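Local atomic coordinates of uncharacterized protein (Bacillus cereus, PDB entry 5F2H), a protein that is of unknown function but belongs to the alpha/beta hydrolase superfamily and is therefore probably a hydrolase of the phospholipase/carboxylesterase type. Residues 137-142 / 173-178; 210-215 / 233-238. One frame throughout, in Å; residues are numbered along the deposited sequence.

How the contacts relate
Both contacts belong to the alpha/beta hydrolase part of the chain. They come in series: contact 1 joins the loop 137-142, after strand 131-136 of the parallel six-stranded sheet, to residues 173-178, which run from the short strand 173-174 into a loop; contact 2 then joins helix 209-219 to the loop after strand 227-231 of the same sheet. Their centres are about 13 Å apart, and they touch through packing of Trp176 on Gly210 and Val213 and of Asp177 on Arg212. Both lie beside a probable GxSxG nucleophile elbow, consistent with the active-site end of an alpha/beta hydrolase. Asp139 and Trp234 each have bound Tris, probably from the crystallisation liquor, about 4 Å from the side chain.

Contact 1. Residues 137-142 / 173-178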
ATOM      1  N   HIS B 137      10.611  11.087  20.293  1.00 52.56           N
ATOM      2  CA  HIS B 137      11.735  10.842  21.167  1.00 52.11           C
ATOM      3  C   HIS B 137      11.478  11.257  22.607  1.00 52.07           C
ATOM      4  O   HIS B 137      10.563  12.026  22.878  1.00 60.85           O
ATOM      5  CB  HIS B 137      12.954  11.606  20.656  1.00 53.12           C
ATOM      6  CG  HIS B 137      12.838  13.100  20.750  1.00 54.61           C
ATOM      7  ND1 HIS B 137      13.277  13.816  21.844  1.00 53.45           N
ATOM      8  CD2 HIS B 137      12.389  14.016  19.860  1.00 53.95           C
ATOM      9  CE1 HIS B 137      13.109  15.106  21.622  1.00 52.12           C
ATOM     10  NE2 HIS B 137      12.559  15.253  20.432  1.00 51.60           N
ATOM     11  N   GLY B 138      12.322  10.760  23.509  1.00 51.72           N
ATOM     12  CA  GLY B 138      12.262  11.063  24.932  1.00 54.45           C
ATOM     13  C   GLY B 138      13.053  12.312  25.295  1.00 54.80           C
ATOM     14  O   GLY B 138      13.688  12.911  24.462  1.00 57.92           O
ATOM     15  N   ASP B 139      13.006  12.746  26.543  1.00 59.69           N
ATOM     16  CA  ASP B 139      13.758  13.952  26.900  1.00 60.63           C
ATOM     17  C   ASP B 139      15.222  13.677  26.754  1.00 58.90           C
ATOM     18  O   ASP B 139      15.647  12.534  26.927  1.00 59.54           O
ATOM     19  CB  ASP B 139      13.432  14.441  28.316  1.00 63.50           C
ATOM     20  CG  ASP B 139      12.038  15.057  28.410  1.00 66.19           C
ATOM     21  OD1 ASP B 139      11.513  15.475  27.345  1.00 60.12           O
ATOM     22  OD2 ASP B 139      11.494  15.173  29.547  1.00 70.97           O
ATOM     23  N   GLN B 140      15.960  14.711  26.359  1.00 55.09           N
ATOM     24  CA  GLN B 140      17.394  14.628  26.185  1.00 55.65           C
ATOM     25  C   GLN B 140      17.830  13.711  25.063  1.00 56.03           C
ATOM     26  O   GLN B 140      18.927  13.129  25.098  1.00 59.36           O
ATOM     27  CB  GLN B 140      18.046  14.213  27.496  1.00 55.48           C
ATOM     28  CG  GLN B 140      17.782  15.213  28.587  1.00 56.03           C
ATOM     29  CD  GLN B 140      18.507  14.855  29.848  1.00 57.12           C
ATOM     30  OE1 GLN B 140      19.386  15.584  30.305  1.00 60.18           O
ATOM     31  NE2 GLN B 140      18.248  13.672  30.338  1.00 57.72           N
ATOM     32  N   GLU B 141      16.974  13.598  24.057  1.00 52.54           N
ATOM     33  CA  GLU B 141      17.256  12.768  22.922  1.00 51.94           C
ATOM     34  C   GLU B 141      17.209  13.615  21.658  1.00 50.78           C
ATOM     35  O   GLU B 141      17.347  14.823  21.721  1.00 47.32           O
ATOM     36  CB  GLU B 141      16.278  11.583  22.849  1.00 51.10           C
ATOM     37  CG  GLU B 141      16.391  10.593  23.992  1.00 52.31           C
ATOM     38  CD  GLU B 141      15.528   9.346  23.784  1.00 56.29           C
ATOM     39  OE1 GLU B 141      14.945   9.192  22.690  1.00 55.16           O
ATOM     40  OE2 GLU B 141      15.475   8.474  24.693  1.00 64.11           O
ATOM     41  N   ASN B 142      17.080  12.953  20.512  1.00 51.08           N
ATOM     42  CA  ASN B 142      17.022  13.611  19.233  1.00 52.41           C
ATOM     43  C   ASN B 142      16.633  12.576  18.215  1.00 52.76           C
ATOM     44  O   ASN B 142      16.283  11.447  18.575  1.00 54.57           O
ATOM     45  CB  ASN B 142      18.362  14.260  18.917  1.00 52.29           C
ATOM     46  CG  ASN B 142      19.488  13.280  18.993  1.00 53.86           C
ATOM     47  OD1 ASN B 142      19.351  12.150  18.544  1.00 55.81           O
ATOM     48  ND2 ASN B 142      20.636  13.718  19.506  1.00 54.19           N
ATOM     49  N   GLY B 173      20.796  17.671  22.459  1.00 64.78           N
ATOM     50  CA  GLY B 173      19.859  17.088  23.445  1.00 63.07           C
ATOM     51  C   GLY B 173      18.589  17.947  23.476  1.00 60.51           C
ATOM     52  O   GLY B 173      18.656  19.135  23.741  1.00 63.76           O
ATOM     53  N   PHE B 174      17.436  17.347  23.243  1.00 55.75           N
ATOM     54  CA  PHE B 174      16.190  18.079  23.193  1.00 56.92           C
ATOM     55  C   PHE B 174      15.114  17.553  24.181  1.00 56.62           C
ATOM     56  O   PHE B 174      15.080  16.352  24.481  1.00 60.78           O
ATOM     57  CB  PHE B 174      15.706  18.019  21.743  1.00 58.59           C
ATOM     58  CG  PHE B 174      16.691  18.576  20.742  1.00 60.81           C
ATOM     59  CD1 PHE B 174      16.693  19.929  20.428  1.00 65.18           C
ATOM     60  CD2 PHE B 174      17.592  17.750  20.086  1.00 62.10           C
ATOM     61  CE1 PHE B 174      17.588  20.446  19.501  1.00 65.20           C
ATOM     62  CE2 PHE B 174      18.510  18.265  19.171  1.00 63.43           C
ATOM     63  CZ  PHE B 174      18.494  19.612  18.872  1.00 64.60           C
ATOM     64  N   VAL B 175      14.225  18.434  24.661  1.00 55.13           N
ATOM     65  CA  VAL B 175      13.184  18.042  25.641  1.00 58.30           C
ATOM     66  C   VAL B 175      11.779  18.514  25.380  1.00 60.97           C
ATOM     67  O   VAL B 175      11.573  19.527  24.703  1.00 65.27           O
ATOM     68  CB  VAL B 175      13.492  18.574  27.056  1.00 60.31           C
ATOM     69  CG1 VAL B 175      14.791  17.976  27.583  1.00 65.55           C
ATOM     70  CG2 VAL B 175      13.572  20.089  27.062  1.00 60.88           C
ATOM     71  N   TRP B 176      10.818  17.809  25.997  1.00 61.79           N
ATOM     72  CA  TRP B 176       9.382  18.130  25.878  1.00 63.90           C
ATOM     73  C   TRP B 176       8.811  18.777  27.155  1.00 66.13           C
ATOM     74  O   TRP B 176       7.654  18.555  27.494  1.00 64.86           O
ATOM     75  CB  TRP B 176       8.575  16.876  25.550  1.00 62.04           C
ATOM     76  CG  TRP B 176       8.988  16.226  24.302  1.00 64.68           C
ATOM     77  CD1 TRP B 176       9.745  15.088  24.164  1.00 63.26           C
ATOM     78  CD2 TRP B 176       8.752  16.707  22.986  1.00 68.17           C
ATOM     79  NE1 TRP B 176       9.951  14.815  22.838  1.00 58.84           N
ATOM     80  CE2 TRP B 176       9.367  15.804  22.090  1.00 61.86           C
ATOM     81  CE3 TRP B 176       8.067  17.815  22.468  1.00 73.60           C
ATOM     82  CZ2 TRP B 176       9.290  15.952  20.711  1.00 62.67           C
ATOM     83  CZ3 TRP B 176       8.013  17.973  21.078  1.00 76.17           C
ATOM     84  CH2 TRP B 176       8.620  17.034  20.220  1.00 67.26           C
ATOM     85  N   ASP B 177       9.619  19.590  27.841  1.00 69.17           N
ATOM     86  CA  ASP B 177       9.206  20.267  29.077  1.00 71.23           C
ATOM     87  C   ASP B 177       7.881  20.991  28.938  1.00 71.85           C
ATOM     88  O   ASP B 177       6.903  20.655  29.612  1.00 70.20           O
ATOM     89  CB  ASP B 177      10.254  21.295  29.504  1.00 71.57           C
ATOM     90  CG  ASP B 177      11.527  20.679  29.988  1.00 68.75           C
ATOM     91  OD1 ASP B 177      11.560  19.452  30.274  1.00 65.99           O
ATOM     92  OD2 ASP B 177      12.480  21.467  30.151  1.00 70.00           O
ATOM     93  N   ASP B 178       7.900  21.975  28.036  1.00 71.45           N
ATOM     94  CA  ASP B 178       6.780  22.822  27.705  1.00 73.12           C
ATOM     95  C   ASP B 178       5.904  22.031  26.756  1.00 68.51           C
ATOM     96  O   ASP B 178       6.056  22.128  25.553  1.00 71.78           O
ATOM     97  CB  ASP B 178       7.307  24.115  27.050  1.00 76.48           C
ATOM     98  CG  ASP B 178       6.222  25.159  26.817  1.00 82.60           C
ATOM     99  OD1 ASP B 178       5.013  24.818  26.830  1.00 85.67           O
ATOM    100  OD2 ASP B 178       6.591  26.341  26.625  1.00 85.25           O
TER
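One face of the His137 imidazole carries the indole nitrogen of Trp176, displaced toward the rim of the ring, while the carbonyl oxygen of Phe174 sits at the imidazole's edge. The two ring planes are 38° apart, so the rings cross obliquely; His137 NE2 and Trp176 CZ2 are 3.4 Å apart. The indole meets the backbone of His137 with its edge, and its N-H is spent there: Trp176 NE1 donates to His137 O at 2.9 Å, from above the carbonyl plane. At the edge of the Phe174 ring lie Glu141 O, in plane, and Asn142 CB, 3.8 Å from Phe174 CD2. With CG in the crowded position between the backbone N and carbonyl carbon (chi1 67°), the imidazole sets His137 ND1 to donate a hydrogen bond to Gly138 O at 2.8 Å, which helps fix its rotation.

Beside the rings the two backbones pair in a G1 beta bulge, with Gln140 and Glu141 both opposite Phe174. Phe174 N binds Glu141 O at 2.9 Å, in the carbonyl plane, whereas the bonds from Gln140 N and Glu141 N to Phe174 O are weak. Gln140, with positive phi, occupies the third position of the type II turn from Gly138 to Glu141, and its side chain packs on Phe170 of strand 168-170.

Within the turn, Asp139 turns its carboxylate to the backbone of Trp176: Trp176 N reaches Asp139 OD1 at 2.8 Å and nearly straight (171°), from above the carboxylate plane. A short acid suits this place, accepting a backbone N-H while its CB packs on Val175 CG1. Asp177 OD1 lies 4.3 Å from Asp139 OD2, and these like charges might raise the acids' pKa. The wide Trp176 ring also packs on Ala209 and Val213 of helix 209-219.

Contact 2. Residues 210-215 / 233-238; sequences GARVAL and PWLPEI
Arg212 leaves its helix with CG anti to the backbone N (chi1 -171°), runs on extended through chi2 and then bends at chi3 (64°), so that its guanidinium lies alongside the loop 233-238. Trp234 also has CG anti to its backbone N, and the two side chains run side by side, pointing the same way. The CZ3 corner of the indole sits over one face of the guanidinium, toward its rim, with Arg212 NH2 3.7 Å from Trp234 CZ3. The planes are 58° apart, so this is a tilted contact of ring corner and cation rather than a flat stack.

The aliphatic part of the arginine is used as well: Arg212 CB packs 3.3 Å from Trp234 O, and Arg212 CD meets Pro236 CD at 3.5 Å, the proline crossing the chain at about a right angle. At the tip, Arg212 NH1 makes a long salt bridge to Glu237 OE1 at 3.7 Å. A long, flexible residue with a cationic end can thus serve apolar and charged neighbours together.

On the helix's apolar side the small Ala211 lets the loop come close, its CB 3.7 Å from Pro233 CB. One turn on, Leu215 CD2 meets Leu235 CD2 at 4.1 Å, and both leucines also pack on Phe273 of helix 267-279.

Gly210 ends the GxSxG sequence Gly206 to Gly210, which fits the nucleophile elbow of alpha/beta hydrolases; the contact lays the loop after strand 227-231 against the helix that begins at this probable elbow, as in that fold.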
ATOM      1  N   GLY B 210       8.019  11.786  25.338  1.00 52.00           N
ATOM      2  CA  GLY B 210       7.627  11.831  23.951  1.00 53.07           C
ATOM      3  C   GLY B 210       6.212  11.352  23.884  1.00 52.76           C
ATOM      4  O   GLY B 210       5.358  11.983  23.288  1.00 55.93           O
ATOM      5  N   ALA B 211       5.960  10.236  24.543  1.00 52.98           N
ATOM      6  CA  ALA B 211       4.623   9.671  24.545  1.00 54.56           C
ATOM      7  C   ALA B 211       3.627  10.657  25.197  1.00 56.12           C
ATOM      8  O   ALA B 211       2.469  10.692  24.794  1.00 57.70           O
ATOM      9  CB  ALA B 211       4.615   8.308  25.231  1.00 51.49           C
ATOM     10  N   ARG B 212       4.093  11.480  26.145  1.00 54.61           N
ATOM     11  CA  ARG B 212       3.234  12.452  26.825  1.00 56.79           C
ATOM     12  C   ARG B 212       2.631  13.452  25.850  1.00 56.86           C
ATOM     13  O   ARG B 212       1.396  13.579  25.778  1.00 56.93           O
ATOM     14  CB  ARG B 212       3.969  13.220  27.942  1.00 58.33           C
ATOM     15  CG  ARG B 212       2.962  14.052  28.753  1.00 62.96           C
ATOM     16  CD  ARG B 212       3.288  14.739  30.093  1.00 65.52           C
ATOM     17  NE  ARG B 212       4.275  15.799  30.113  1.00 69.09           N
ATOM     18  CZ  ARG B 212       4.356  16.733  31.070  1.00 78.40           C
ATOM     19  NH1 ARG B 212       3.407  16.885  32.008  1.00 80.84           N
ATOM     20  NH2 ARG B 212       5.317  17.645  30.993  1.00 86.41           N
ATOM     21  N   VAL B 213       3.493  14.132  25.088  1.00 53.72           N
ATOM     22  CA  VAL B 213       3.032  15.121  24.111  1.00 52.56           C
ATOM     23  C   VAL B 213       2.135  14.438  23.087  1.00 53.85           C
ATOM     24  O   VAL B 213       1.127  15.000  22.632  1.00 52.70           O
ATOM     25  CB  VAL B 213       4.194  15.801  23.395  1.00 51.60           C
ATOM     26  CG1 VAL B 213       3.687  16.761  22.344  1.00 51.83           C
ATOM     27  CG2 VAL B 213       5.072  16.547  24.374  1.00 53.70           C
ATOM     28  N   ALA B 214       2.505  13.215  22.716  1.00 53.79           N
ATOM     29  CA  ALA B 214       1.719  12.467  21.752  1.00 56.06           C
ATOM     30  C   ALA B 214       0.289  12.321  22.268  1.00 62.22           C
ATOM     31  O   ALA B 214      -0.667  12.550  21.533  1.00 70.25           O
ATOM     32  CB  ALA B 214       2.313  11.092  21.533  1.00 55.36           C
ATOM     33  N   LEU B 215       0.141  11.938  23.533  1.00 61.61           N
ATOM     34  CA  LEU B 215      -1.175  11.748  24.092  1.00 64.74           C
ATOM     35  C   LEU B 215      -1.906  13.101  24.283  1.00 67.10           C
ATOM     36  O   LEU B 215      -3.101  13.203  24.035  1.00 65.02           O
ATOM     37  CB  LEU B 215      -1.099  10.984  25.418  1.00 64.96           C
ATOM     38  CG  LEU B 215      -2.460  10.590  26.029  1.00 65.87           C
ATOM     39  CD1 LEU B 215      -3.189   9.629  25.105  1.00 65.17           C
ATOM     40  CD2 LEU B 215      -2.307   9.947  27.394  1.00 66.04           C
ATOM     41  N   PRO B 233       5.697   5.341  28.726  1.00 56.08           N
ATOM     42  CA  PRO B 233       5.168   6.708  28.743  1.00 57.61           C
ATOM     43  C   PRO B 233       5.210   7.377  30.112  1.00 60.53           C
ATOM     44  O   PRO B 233       5.025   6.711  31.144  1.00 60.29           O
ATOM     45  CB  PRO B 233       3.712   6.527  28.329  1.00 57.68           C
ATOM     46  CG  PRO B 233       3.380   5.138  28.746  1.00 59.14           C
ATOM     47  CD  PRO B 233       4.632   4.335  28.565  1.00 58.86           C
ATOM     48  N   TRP B 234       5.482   8.678  30.106  1.00 60.88           N
ATOM     49  CA  TRP B 234       5.557   9.460  31.319  1.00 64.22           C
ATOM     50  C   TRP B 234       4.316  10.325  31.316  1.00 66.86           C
ATOM     51  O   TRP B 234       4.213  11.281  30.544  1.00 68.41           O
ATOM     52  CB  TRP B 234       6.839  10.272  31.360  1.00 65.63           C
ATOM     53  CG  TRP B 234       6.964  11.049  32.593  1.00 68.31           C
ATOM     54  CD1 TRP B 234       7.114  10.544  33.864  1.00 72.38           C
ATOM     55  CD2 TRP B 234       7.123  12.458  32.699  1.00 68.21           C
ATOM     56  NE1 TRP B 234       7.252  11.572  34.770  1.00 77.12           N
ATOM     57  CE2 TRP B 234       7.272  12.761  34.082  1.00 74.01           C
ATOM     58  CE3 TRP B 234       7.114  13.503  31.775  1.00 66.19           C
ATOM     59  CZ2 TRP B 234       7.419  14.068  34.557  1.00 71.51           C
ATOM     60  CZ3 TRP B 234       7.260  14.815  32.252  1.00 70.24           C
ATOM     61  CH2 TRP B 234       7.415  15.079  33.632  1.00 71.25           C
ATOM     62  N   LEU B 235       3.379   9.975  32.198  1.00 65.83           N
ATOM     63  CA  LEU B 235       2.105  10.645  32.295  1.00 67.15           C
ATOM     64  C   LEU B 235       1.823  11.035  33.730  1.00 71.95           C
ATOM     65  O   LEU B 235       1.036  10.361  34.404  1.00 73.33           O
ATOM     66  CB  LEU B 235       1.060   9.649  31.812  1.00 67.14           C
ATOM     67  CG  LEU B 235       1.405   9.149  30.404  1.00 63.06           C
ATOM     68  CD1 LEU B 235       0.658   7.877  30.006  1.00 62.78           C
ATOM     69  CD2 LEU B 235       1.211  10.272  29.395  1.00 62.26           C
ATOM     70  N   PRO B 236       2.391  12.176  34.171  1.00 74.01           N
ATOM     71  CA  PRO B 236       2.268  12.693  35.536  1.00 77.39           C
ATOM     72  C   PRO B 236       0.927  13.346  35.937  1.00 83.85           C
ATOM     73  O   PRO B 236       0.664  13.506  37.132  1.00 88.17           O
ATOM     74  CB  PRO B 236       3.390  13.730  35.596  1.00 75.71           C
ATOM     75  CG  PRO B 236       3.493  14.245  34.197  1.00 73.17           C
ATOM     76  CD  PRO B 236       2.959  13.193  33.267  1.00 70.00           C
ATOM     77  N   GLU B 237       0.103  13.730  34.970  1.00 87.57           N
ATOM     78  CA  GLU B 237      -1.182  14.370  35.256  1.00 93.33           C
ATOM     79  C   GLU B 237      -2.286  13.493  34.718  1.00 94.27           C
ATOM     80  O   GLU B 237      -3.270  13.995  34.181  1.00 88.39           O
ATOM     81  CB  GLU B 237      -1.261  15.695  34.500  1.00 94.98           C
ATOM     82  CG  GLU B 237      -0.163  16.693  34.830  1.00101.02           C
ATOM     83  CD  GLU B 237       0.025  17.739  33.732  1.00106.85           C
ATOM     84  OE1 GLU B 237      -0.171  17.394  32.544  1.00107.63           O
ATOM     85  OE2 GLU B 237       0.457  18.875  34.033  1.00107.39           O
ATOM     86  N   ILE B 238      -2.125  12.182  34.839  1.00 99.42           N
ATOM     87  CA  ILE B 238      -3.122  11.264  34.301  1.00104.06           C
ATOM     88  C   ILE B 238      -4.511  11.488  34.900  1.00104.51           C
ATOM     89  O   ILE B 238      -5.512  11.297  34.203  1.00105.73           O
ATOM     90  CB  ILE B 238      -2.692   9.782  34.425  1.00108.53           C
ATOM     91  CG1 ILE B 238      -3.582   8.897  33.558  1.00105.45           C
ATOM     92  CG2 ILE B 238      -2.685   9.335  35.882  1.00117.37           C
ATOM     93  CD1 ILE B 238      -3.535   9.276  32.097  1.00104.20           C
TER